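PDB 4XUK: putative hydrolase, which probably hydrolyses organophosphate triesters and lactones, as a zinc-dependent enzyme of the metallo-beta-lactamase superfamily. Local coordinates for residues 42-48 against 223-229; 114-118 against 166-171; 219-223 against 264-268. The protein carries 2 engineered substitutions. All coordinates share one frame. Residues are numbered along the deposited sequence.

Contact 1 (42-48 against 223-229); sequences ILKKYYA and HTVQFDR
One carboxylate, that of D228, receives two side-chain donors from the end of a single helix, one on each oxygen. Y46 OH donates to D228 OD1 at only 2.5 Å, and the salt bridge from K45 NZ to D228 OD2 spans 2.8 Å. The lysine reaches it with an extended chain (all chi t, chi1 152°), while Y46 (m, chi2 -86°) lays its ring along the H223-T224 backbone. T224 CA sits over that ring's face, 4.0 Å from the Y46 centroid and 24° off the normal, a CH-pi contact; T224 CG2 is 3.5 Å from Y46 CG. The supporting backbone is the C-terminus of helix 36-45, closed by a Schellman motif: Y47 is the C-prime residue with positive phi (48/55), A48 N bonds L43 O (2.8 Å) and Y47 N bonds K44 O (3.1 Å). Opposite it, T224 is the N-cap residue of the short helix 225-228, though its side chain makes no capping bond. Register is set by I42 against V225 (CA-CA 5.9 Å) and L43 against T224 (6.4 Å). I42 (m, t) points toward the partner, its CG2 3.6 Å from T224 C and 4.3 Å from V225 CG2; L43 CD2 lies 3.6 Å from T224 OG1. Two waters add bridges, one linking Y46 OH (2.9 Å) to H223 O (2.8 Å), the other Y46 O (3.0 Å) to H223 NE2 (3.0 Å). The turn also faces the dimer partner: Y47 stacks on H273, and Y46 packs on I285, of the second subunit.

Contact 2 (114-118 against 166-171); sequences VCGIS and QAIAPY
Two short side-chain-to-backbone hydrogen bonds join the 3-10 turn 115-117 and S118 to helix 151-173. The helix is kinked here: P170 has no NH to give, and Y171 N makes only a weak bond to I168 O (2.9 Å). A167 O, which Y171 N would take in a regular alpha-helix, instead accepts S118 OG at 2.6 Å (S118 chi1 m). In the other direction Y171 OH (chi1 m, chi2 82°) donates to I117 O, also at 2.6 Å, and the same hydroxyl bonds F125 N. Within the turn, I117 N bonds V114 O (3.0 Å) and S118 N bonds C115 O (3.1 Å); G75 and N124 add backbone bonds to G116 and I117, and N124 ND2 bonds G116 O. C115 and A167 approach closest, CA to CA 5.2 Å, with A167 CB pointing into the turn, 3.9 Å from C115 CA. Around them, I117 (p, t) places CG1 3.6 Å from Y171 CE1 and CD1 4.0 Å from I168 CG2; V114 CG2 meets I168 CG2 at 3.9 Å. The disulfide C79-C115 ties the turn to another loop. This turn directly follows the metal-binding HxHxDH motif (H108 to H113) of the metallo-beta-lactamase fold, packed here against a flanking helix.

Contact 3 (219-223 against 264-268); sequences IVHSH and PHLPF. With ZN (zinc ion), chain C.
H265, L266 and H223 bury the most surface where two irregular loops run alongside each other, with H221 against H265 (CA-CA 5.1 Å) and S222 against L266 (5.8 Å). H265 (chi1 m, chi2 -41°) points toward the other loop: its CB is 3.6 Å from V220 O, and its CD2 lies over the H221 ring, 3.5 Å from H221 CD2, the two rings being oblique (centroids 4.8 Å apart, planes at 32°). A water joins the backbones, donating to V220 O (2.8 Å) and accepting from H265 N (3.0 Å). L266 (m, t) brings CD2 to 3.4 Å from S222 O, 3.7 Å from H223 N and 4.0 Å from V220 CG1. H223 (chi1 p, chi2 -58°) turns a ring face to P267, whose CG stands 3.5 Å from the H223 centroid, 17° off the normal, a CH-pi contact. At the two-zinc site of the metallo-beta-lactamase fold, H265 NE2 coordinates one ion at 2.2 Å beside D112, H113 and D218, the last a ligand of both ions. H265 ND1 bonds S57 O, which fixes the orientation of the imidazole; with its proton on ND1, the ring offers its NE2 lone pair to the metal as a neutral ligand.

Contacts 1 and 3 adjoin, with centres 12 Å apart. They share H223, whose ring serves P267 in contact 3 and, through water, Y46 in contact 1. Between them, Q226 OE1 lies 2.8 Å from H221 N, a probable hydrogen bond, and F227 CE1 is 4.0 Å from L266 CD2, so the dimer-facing turn at 42-48 is connected through 223-229 to the loops beside the metals. Contact 3 holds the zinc ligand H265, with the H221 side chain about 5 Å from the other zinc. Contact 2 lies across the chain's centre from contact 1 (centres 34 Å apart) and 23 Å from contact 3; its V114 side chain is about 9 Å from a zinc.

Contact 1 (42-48 against 223-229)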
loop_
_atom_site.group_PDB
_atom_site.type_symbol
_atom_site.label_atom_id
_atom_site.label_comp_id
_atom_site.label_asym_id
_atom_site.label_seq_id
_atom_site.Cartn_x
_atom_site.Cartn_y
_atom_site.Cartn_z
ATOM N N ILE A 42 -0.526 -6.372 -19.689
ATOM C CA ILE A 42 -1.112 -5.677 -18.543
ATOM C C ILE A 42 -0.285 -5.916 -17.274
ATOM O O ILE A 42 -0.000 -4.974 -16.531
ATOM C CB ILE A 42 -2.608 -6.029 -18.373
ATOM C CG1 ILE A 42 -3.403 -5.546 -19.593
ATOM C CG2 ILE A 42 -3.178 -5.401 -17.106
ATOM C CD1 ILE A 42 -4.791 -6.152 -19.732
ATOM N N LEU A 43 0.136 -7.158 -17.042
ATOM C CA LEU A 43 0.954 -7.465 -15.866
ATOM C C LEU A 43 2.296 -6.703 -15.875
ATOM O O LEU A 43 2.800 -6.282 -14.829
ATOM C CB LEU A 43 1.173 -8.979 -15.765
ATOM C CG LEU A 43 -0.051 -9.846 -15.469
ATOM C CD1 LEU A 43 0.292 -11.327 -15.537
ATOM C CD2 LEU A 43 -0.624 -9.502 -14.104
ATOM N N LYS A 44 2.882 -6.532 -17.054
ATOM C CA LYS A 44 4.139 -5.802 -17.154
ATOM C C LYS A 44 3.959 -4.323 -16.826
ATOM O O LYS A 44 4.836 -3.718 -16.215
ATOM C CB LYS A 44 4.750 -5.968 -18.545
ATOM C CG LYS A 44 5.444 -7.297 -18.770
ATOM C CD LYS A 44 5.833 -7.442 -20.237
ATOM C CE LYS A 44 6.828 -8.572 -20.451
ATOM N NZ LYS A 44 6.181 -9.758 -21.089
ATOM N N LYS A 45 2.830 -3.739 -17.231
ATOM C CA LYS A 45 2.550 -2.346 -16.893
ATOM C C LYS A 45 2.533 -2.164 -15.374
ATOM O O LYS A 45 3.036 -1.160 -14.848
ATOM C CB LYS A 45 1.214 -1.902 -17.501
ATOM C CG LYS A 45 0.503 -0.785 -16.721
ATOM C CD LYS A 45 -0.871 -0.467 -17.312
ATOM C CE LYS A 45 -1.628 0.539 -16.454
ATOM N NZ LYS A 45 -3.016 0.805 -16.942
ATOM N N TYR A 46 1.974 -3.144 -14.669
ATOM C CA TYR A 46 1.843 -3.039 -13.223
ATOM C C TYR A 46 3.003 -3.705 -12.493
ATOM O O TYR A 46 2.929 -3.927 -11.278
ATOM C CB TYR A 46 0.528 -3.670 -12.761
ATOM C CG TYR A 46 -0.716 -2.871 -13.082
ATOM C CD1 TYR A 46 -1.169 -1.870 -12.227
ATOM C CD2 TYR A 46 -1.462 -3.142 -14.221
ATOM C CE1 TYR A 46 -2.322 -1.150 -12.516
ATOM C CE2 TYR A 46 -2.608 -2.436 -14.511
ATOM C CZ TYR A 46 -3.037 -1.445 -13.657
ATOM O OH TYR A 46 -4.192 -0.745 -13.963
ATOM N N TYR A 47 4.075 -4.006 -13.228
ATOM C CA TYR A 47 5.250 -4.651 -12.649
ATOM C C TYR A 47 4.851 -5.863 -11.797
ATOM O O TYR A 47 5.183 -5.962 -10.613
ATOM C CB TYR A 47 6.063 -3.628 -11.863
ATOM C CG TYR A 47 6.711 -2.599 -12.771
ATOM C CD1 TYR A 47 6.006 -1.481 -13.209
ATOM C CD2 TYR A 47 8.013 -2.760 -13.202
ATOM C CE1 TYR A 47 6.590 -0.552 -14.034
ATOM C CE2 TYR A 47 8.607 -1.838 -14.021
ATOM C CZ TYR A 47 7.894 -0.738 -14.433
ATOM O OH TYR A 47 8.506 0.181 -15.255
ATOM N N ALA A 48 4.106 -6.761 -12.427
ATOM C CA ALA A 48 3.477 -7.885 -11.749
ATOM C C ALA A 48 3.600 -9.141 -12.595
ATOM O O ALA A 48 2.825 -10.092 -12.411
ATOM C CB ALA A 48 1.992 -7.572 -11.499
ATOM N N HIS A 223 -5.905 -6.305 -9.313
ATOM C CA HIS A 223 -5.974 -4.862 -9.510
ATOM C C HIS A 223 -5.411 -4.490 -10.871
ATOM O O HIS A 223 -5.303 -3.307 -11.202
ATOM C CB HIS A 223 -5.201 -4.109 -8.407
ATOM C CG HIS A 223 -3.733 -4.406 -8.391
ATOM N ND1 HIS A 223 -3.239 -5.683 -8.240
ATOM C CD2 HIS A 223 -2.654 -3.596 -8.517
ATOM C CE1 HIS A 223 -1.919 -5.650 -8.276
ATOM N NE2 HIS A 223 -1.538 -4.395 -8.446
ATOM N N THR A 224 -5.067 -5.511 -11.657
ATOM C CA THR A 224 -4.341 -5.328 -12.905
ATOM C C THR A 224 -5.220 -5.664 -14.111
ATOM O O THR A 224 -5.858 -4.779 -14.678
ATOM C CB THR A 224 -3.046 -6.186 -12.934
ATOM O OG1 THR A 224 -3.370 -7.570 -12.753
ATOM C CG2 THR A 224 -2.113 -5.764 -11.805
ATOM N N VAL A 225 -5.251 -6.941 -14.488
ATOM C CA VAL A 225 -5.991 -7.387 -15.674
ATOM C C VAL A 225 -7.454 -6.952 -15.635
ATOM O O VAL A 225 -7.970 -6.395 -16.611
ATOM C CB VAL A 225 -5.935 -8.926 -15.828
ATOM C CG1 VAL A 225 -6.782 -9.379 -17.004
ATOM C CG2 VAL A 225 -4.492 -9.395 -16.024
ATOM N N GLN A 226 -8.123 -7.191 -14.506
ATOM C CA GLN A 226 -9.565 -6.956 -14.444
ATOM C C GLN A 226 -9.959 -5.508 -14.154
ATOM O O GLN A 226 -11.146 -5.188 -14.051
ATOM C CB GLN A 226 -10.213 -7.916 -13.448
ATOM C CG GLN A 226 -10.070 -9.374 -13.844
ATOM C CD GLN A 226 -10.434 -10.296 -12.707
ATOM O OE1 GLN A 226 -9.843 -10.228 -11.634
ATOM N NE2 GLN A 226 -11.431 -11.141 -12.924
ATOM N N PHE A 227 -8.974 -4.625 -14.026
ATOM C CA PHE A 227 -9.286 -3.200 -14.005
ATOM C C PHE A 227 -9.081 -2.570 -15.388
ATOM O O PHE A 227 -9.959 -1.856 -15.873
ATOM C CB PHE A 227 -8.506 -2.460 -12.905
ATOM C CG PHE A 227 -9.185 -2.509 -11.550
ATOM C CD1 PHE A 227 -9.175 -3.679 -10.796
ATOM C CD2 PHE A 227 -9.852 -1.398 -11.047
ATOM C CE1 PHE A 227 -9.806 -3.736 -9.557
ATOM C CE2 PHE A 227 -10.489 -1.448 -9.799
ATOM C CZ PHE A 227 -10.460 -2.623 -9.060
ATOM N N ASP A 228 -7.942 -2.835 -16.025
ATOM C CA ASP A 228 -7.722 -2.362 -17.394
ATOM C C ASP A 228 -8.703 -3.027 -18.362
ATOM O O ASP A 228 -9.166 -2.397 -19.313
ATOM C CB ASP A 228 -6.281 -2.654 -17.844
ATOM C CG ASP A 228 -5.250 -1.800 -17.127
ATOM O OD1 ASP A 228 -5.548 -1.282 -16.027
ATOM O OD2 ASP A 228 -4.124 -1.657 -17.659
ATOM N N ARG A 229 -9.017 -4.298 -18.118
ATOM C CA ARG A 229 -9.961 -5.027 -18.955
ATOM C C ARG A 229 -11.038 -5.693 -18.097
ATOM O O ARG A 229 -11.026 -6.912 -17.919
ATOM C CB ARG A 229 -9.217 -6.082 -19.768
ATOM C CG ARG A 229 -9.998 -6.588 -20.964
ATOM C CD ARG A 229 -9.781 -5.679 -22.168
ATOM N NE ARG A 229 -8.398 -5.754 -22.611
ATOM C CZ ARG A 229 -7.992 -6.410 -23.694
ATOM N NH1 ARG A 229 -8.872 -7.032 -24.476
ATOM N NH2 ARG A 229 -6.704 -6.429 -24.004
HETATM O O HOH W 1 -5.561 -0.570 -11.380
HETATM O O HOH W 2 1.452 -4.486 -8.727
#

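Contact 2 (114-118 against 166-171)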
loop_
_atom_site.group_PDB
_atom_site.type_symbol
_atom_site.label_atom_id
_atom_site.label_comp_id
_atom_site.label_asym_id
_atom_site.label_seq_id
_atom_site.Cartn_x
_atom_site.Cartn_y
_atom_site.Cartn_z
ATOM N N VAL A 114 -14.776 -18.778 4.117
ATOM C CA VAL A 114 -15.521 -19.384 5.219
ATOM C C VAL A 114 -14.670 -20.213 6.198
ATOM O O VAL A 114 -14.956 -20.222 7.398
ATOM C CB VAL A 114 -16.715 -20.227 4.705
ATOM C CG1 VAL A 114 -16.230 -21.416 3.890
ATOM C CG2 VAL A 114 -17.565 -20.711 5.877
ATOM N N CYS A 115 -13.634 -20.902 5.710
ATOM C CA CYS A 115 -12.910 -21.854 6.574
ATOM C C CYS A 115 -12.306 -21.205 7.823
ATOM O O CYS A 115 -12.232 -21.829 8.890
ATOM C CB CYS A 115 -11.830 -22.611 5.794
ATOM S SG CYS A 115 -12.466 -23.991 4.809
ATOM N N GLY A 116 -11.905 -19.942 7.703
ATOM C CA GLY A 116 -11.345 -19.216 8.835
ATOM C C GLY A 116 -12.249 -19.035 10.043
ATOM O O GLY A 116 -11.782 -18.555 11.082
ATOM N N ILE A 117 -13.530 -19.397 9.940
ATOM C CA ILE A 117 -14.391 -19.298 11.119
ATOM C C ILE A 117 -14.099 -20.387 12.151
ATOM O O ILE A 117 -14.505 -20.272 13.315
ATOM C CB ILE A 117 -15.918 -19.270 10.782
ATOM C CG1 ILE A 117 -16.404 -20.612 10.200
ATOM C CG2 ILE A 117 -16.233 -18.109 9.832
ATOM C CD1 ILE A 117 -17.900 -20.621 9.819
ATOM N N SER A 118 -13.379 -21.426 11.733
ATOM C CA SER A 118 -13.071 -22.550 12.608
ATOM C C SER A 118 -11.625 -22.991 12.416
ATOM O O SER A 118 -10.994 -22.650 11.415
ATOM C CB SER A 118 -14.004 -23.732 12.300
ATOM O OG SER A 118 -15.361 -23.384 12.518
ATOM N N GLN A 166 -17.376 -28.716 7.418
ATOM C CA GLN A 166 -16.553 -28.754 8.591
ATOM C C GLN A 166 -16.390 -27.397 9.287
ATOM O O GLN A 166 -16.371 -27.331 10.447
ATOM C CB GLN A 166 -15.207 -29.428 8.336
ATOM C CG GLN A 166 -14.315 -28.713 7.357
ATOM C CD GLN A 166 -13.413 -27.651 7.963
ATOM O OE1 GLN A 166 -13.171 -26.593 7.402
ATOM N NE2 GLN A 166 -12.920 -27.961 9.100
ATOM N N ALA A 167 -16.327 -26.335 8.540
ATOM C CA ALA A 167 -16.146 -25.022 9.136
ATOM C C ALA A 167 -17.407 -24.575 9.856
ATOM O O ALA A 167 -17.335 -24.005 10.945
ATOM C CB ALA A 167 -15.765 -24.018 8.075
ATOM N N ILE A 168 -18.558 -24.820 9.243
ATOM C CA ILE A 168 -19.814 -24.269 9.762
ATOM C C ILE A 168 -20.507 -25.154 10.794
ATOM O O ILE A 168 -21.363 -24.681 11.540
ATOM C CB ILE A 168 -20.804 -23.935 8.633
ATOM C CG1 ILE A 168 -21.353 -25.207 7.985
ATOM C CG2 ILE A 168 -20.149 -23.029 7.590
ATOM C CD1 ILE A 168 -22.425 -24.919 6.960
ATOM N N ALA A 169 -20.153 -26.436 10.820
ATOM C CA ALA A 169 -20.692 -27.386 11.794
ATOM C C ALA A 169 -20.693 -26.897 13.252
ATOM O O ALA A 169 -21.714 -27.027 13.936
ATOM C CB ALA A 169 -19.985 -28.750 11.664
ATOM N N PRO A 170 -19.561 -26.335 13.736
ATOM C CA PRO A 170 -19.547 -25.839 15.117
ATOM C C PRO A 170 -20.533 -24.696 15.335
ATOM O O PRO A 170 -21.002 -24.517 16.460
ATOM C CB PRO A 170 -18.115 -25.314 15.286
ATOM C CG PRO A 170 -17.312 -26.038 14.284
ATOM C CD PRO A 170 -18.228 -26.220 13.110
ATOM N N TYR A 171 -20.838 -23.925 14.294
ATOM C CA TYR A 171 -21.773 -22.818 14.461
ATOM C C TYR A 171 -23.221 -23.292 14.352
ATOM O O TYR A 171 -24.079 -22.842 15.114
ATOM C CB TYR A 171 -21.473 -21.681 13.477
ATOM C CG TYR A 171 -20.150 -21.014 13.756
ATOM C CD1 TYR A 171 -18.955 -21.575 13.302
ATOM C CD2 TYR A 171 -20.085 -19.843 14.500
ATOM C CE1 TYR A 171 -17.723 -20.971 13.576
ATOM C CE2 TYR A 171 -18.862 -19.226 14.767
ATOM C CZ TYR A 171 -17.689 -19.799 14.306
ATOM O OH TYR A 171 -16.472 -19.194 14.582
#

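Contact 3 (219-223 against 264-268)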
loop_
_atom_site.group_PDB
_atom_site.type_symbol
_atom_site.label_atom_id
_atom_site.label_comp_id
_atom_site.label_asym_id
_atom_site.label_seq_id
_atom_site.Cartn_x
_atom_site.Cartn_y
_atom_site.Cartn_z
ATOM N N ILE A 219 -15.983 -10.165 -6.596
ATOM C CA ILE A 219 -16.394 -9.697 -7.914
ATOM C C ILE A 219 -15.152 -9.301 -8.713
ATOM O O ILE A 219 -15.252 -8.873 -9.864
ATOM C CB ILE A 219 -17.340 -8.503 -7.812
ATOM C CG1 ILE A 219 -16.638 -7.327 -7.126
ATOM C CG2 ILE A 219 -18.600 -8.894 -7.035
ATOM C CD1 ILE A 219 -17.460 -6.055 -7.114
ATOM N N VAL A 220 -13.978 -9.446 -8.095
ATOM C CA VAL A 220 -12.715 -9.189 -8.785
ATOM C C VAL A 220 -11.536 -9.889 -8.097
ATOM O O VAL A 220 -11.529 -10.052 -6.861
ATOM C CB VAL A 220 -12.475 -7.657 -8.965
ATOM C CG1 VAL A 220 -11.955 -7.016 -7.675
ATOM C CG2 VAL A 220 -11.520 -7.410 -10.111
ATOM N N HIS A 221 -10.542 -10.301 -8.886
ATOM C CA HIS A 221 -9.410 -11.064 -8.360
ATOM C C HIS A 221 -8.046 -10.437 -8.633
ATOM O O HIS A 221 -7.014 -11.070 -8.405
ATOM C CB HIS A 221 -9.422 -12.485 -8.917
ATOM C CG HIS A 221 -10.449 -13.365 -8.289
ATOM N ND1 HIS A 221 -11.800 -13.161 -8.455
ATOM C CD2 HIS A 221 -10.327 -14.434 -7.465
ATOM C CE1 HIS A 221 -12.468 -14.075 -7.772
ATOM N NE2 HIS A 221 -11.597 -14.855 -7.162
ATOM N N SER A 222 -8.027 -9.200 -9.115
ATOM C CA SER A 222 -6.767 -8.581 -9.516
ATOM C C SER A 222 -6.951 -7.079 -9.614
ATOM O O SER A 222 -8.046 -6.622 -9.947
ATOM C CB SER A 222 -6.335 -9.153 -10.879
ATOM O OG SER A 222 -7.317 -8.906 -11.882
ATOM N N HIS A 223 -5.905 -6.305 -9.313
ATOM C CA HIS A 223 -5.974 -4.862 -9.510
ATOM C C HIS A 223 -5.411 -4.490 -10.871
ATOM O O HIS A 223 -5.303 -3.307 -11.202
ATOM C CB HIS A 223 -5.201 -4.109 -8.407
ATOM C CG HIS A 223 -3.733 -4.406 -8.391
ATOM N ND1 HIS A 223 -3.239 -5.683 -8.240
ATOM C CD2 HIS A 223 -2.654 -3.596 -8.517
ATOM C CE1 HIS A 223 -1.919 -5.650 -8.276
ATOM N NE2 HIS A 223 -1.538 -4.395 -8.446
ATOM N N PRO A 264 -11.452 -8.678 -0.685
ATOM C CA PRO A 264 -10.605 -9.771 -0.204
ATOM C C PRO A 264 -9.456 -10.115 -1.156
ATOM O O PRO A 264 -8.450 -10.644 -0.677
ATOM C CB PRO A 264 -11.582 -10.957 -0.093
ATOM C CG PRO A 264 -12.681 -10.635 -1.038
ATOM C CD PRO A 264 -12.825 -9.129 -0.963
ATOM N N HIS A 265 -9.582 -9.822 -2.452
ATOM C CA HIS A 265 -8.508 -10.167 -3.397
ATOM C C HIS A 265 -7.810 -9.005 -4.103
ATOM O O HIS A 265 -7.240 -9.198 -5.180
ATOM C CB HIS A 265 -9.029 -11.163 -4.447
ATOM C CG HIS A 265 -9.383 -12.493 -3.871
ATOM N ND1 HIS A 265 -8.616 -13.107 -2.907
ATOM C CD2 HIS A 265 -10.433 -13.319 -4.111
ATOM C CE1 HIS A 265 -9.181 -14.258 -2.575
ATOM N NE2 HIS A 265 -10.273 -14.409 -3.298
ATOM N N LEU A 266 -7.848 -7.807 -3.521
ATOM C CA LEU A 266 -7.022 -6.708 -4.029
ATOM C C LEU A 266 -5.848 -6.546 -3.062
ATOM O O LEU A 266 -5.933 -7.004 -1.920
ATOM C CB LEU A 266 -7.855 -5.421 -4.181
ATOM C CG LEU A 266 -8.932 -5.537 -5.263
ATOM C CD1 LEU A 266 -9.795 -4.274 -5.391
ATOM C CD2 LEU A 266 -8.303 -5.886 -6.590
ATOM N N PRO A 267 -4.728 -5.948 -3.522
ATOM C CA PRO A 267 -3.503 -5.924 -2.707
ATOM C C PRO A 267 -3.708 -5.400 -1.292
ATOM O O PRO A 267 -4.185 -4.260 -1.114
ATOM C CB PRO A 267 -2.583 -4.994 -3.501
ATOM C CG PRO A 267 -2.989 -5.243 -4.938
ATOM C CD PRO A 267 -4.498 -5.404 -4.873
ATOM N N PHE A 268 -3.365 -6.231 -0.304
ATOM C CA PHE A 268 -3.496 -5.859 1.109
ATOM C C PHE A 268 -2.960 -4.459 1.358
ATOM O O PHE A 268 -1.868 -4.119 0.888
ATOM C CB PHE A 268 -2.764 -6.860 2.012
ATOM C CG PHE A 268 -2.839 -6.512 3.471
ATOM C CD1 PHE A 268 -3.906 -6.949 4.242
ATOM C CD2 PHE A 268 -1.854 -5.727 4.065
ATOM C CE1 PHE A 268 -3.989 -6.618 5.569
ATOM C CE2 PHE A 268 -1.931 -5.390 5.405
ATOM C CZ PHE A 268 -2.988 -5.837 6.154
HETATM ZN ZN ZN C . -11.897 -15.830 -2.782
HETATM O O HOH W 3 -11.779 -9.007 -4.286
#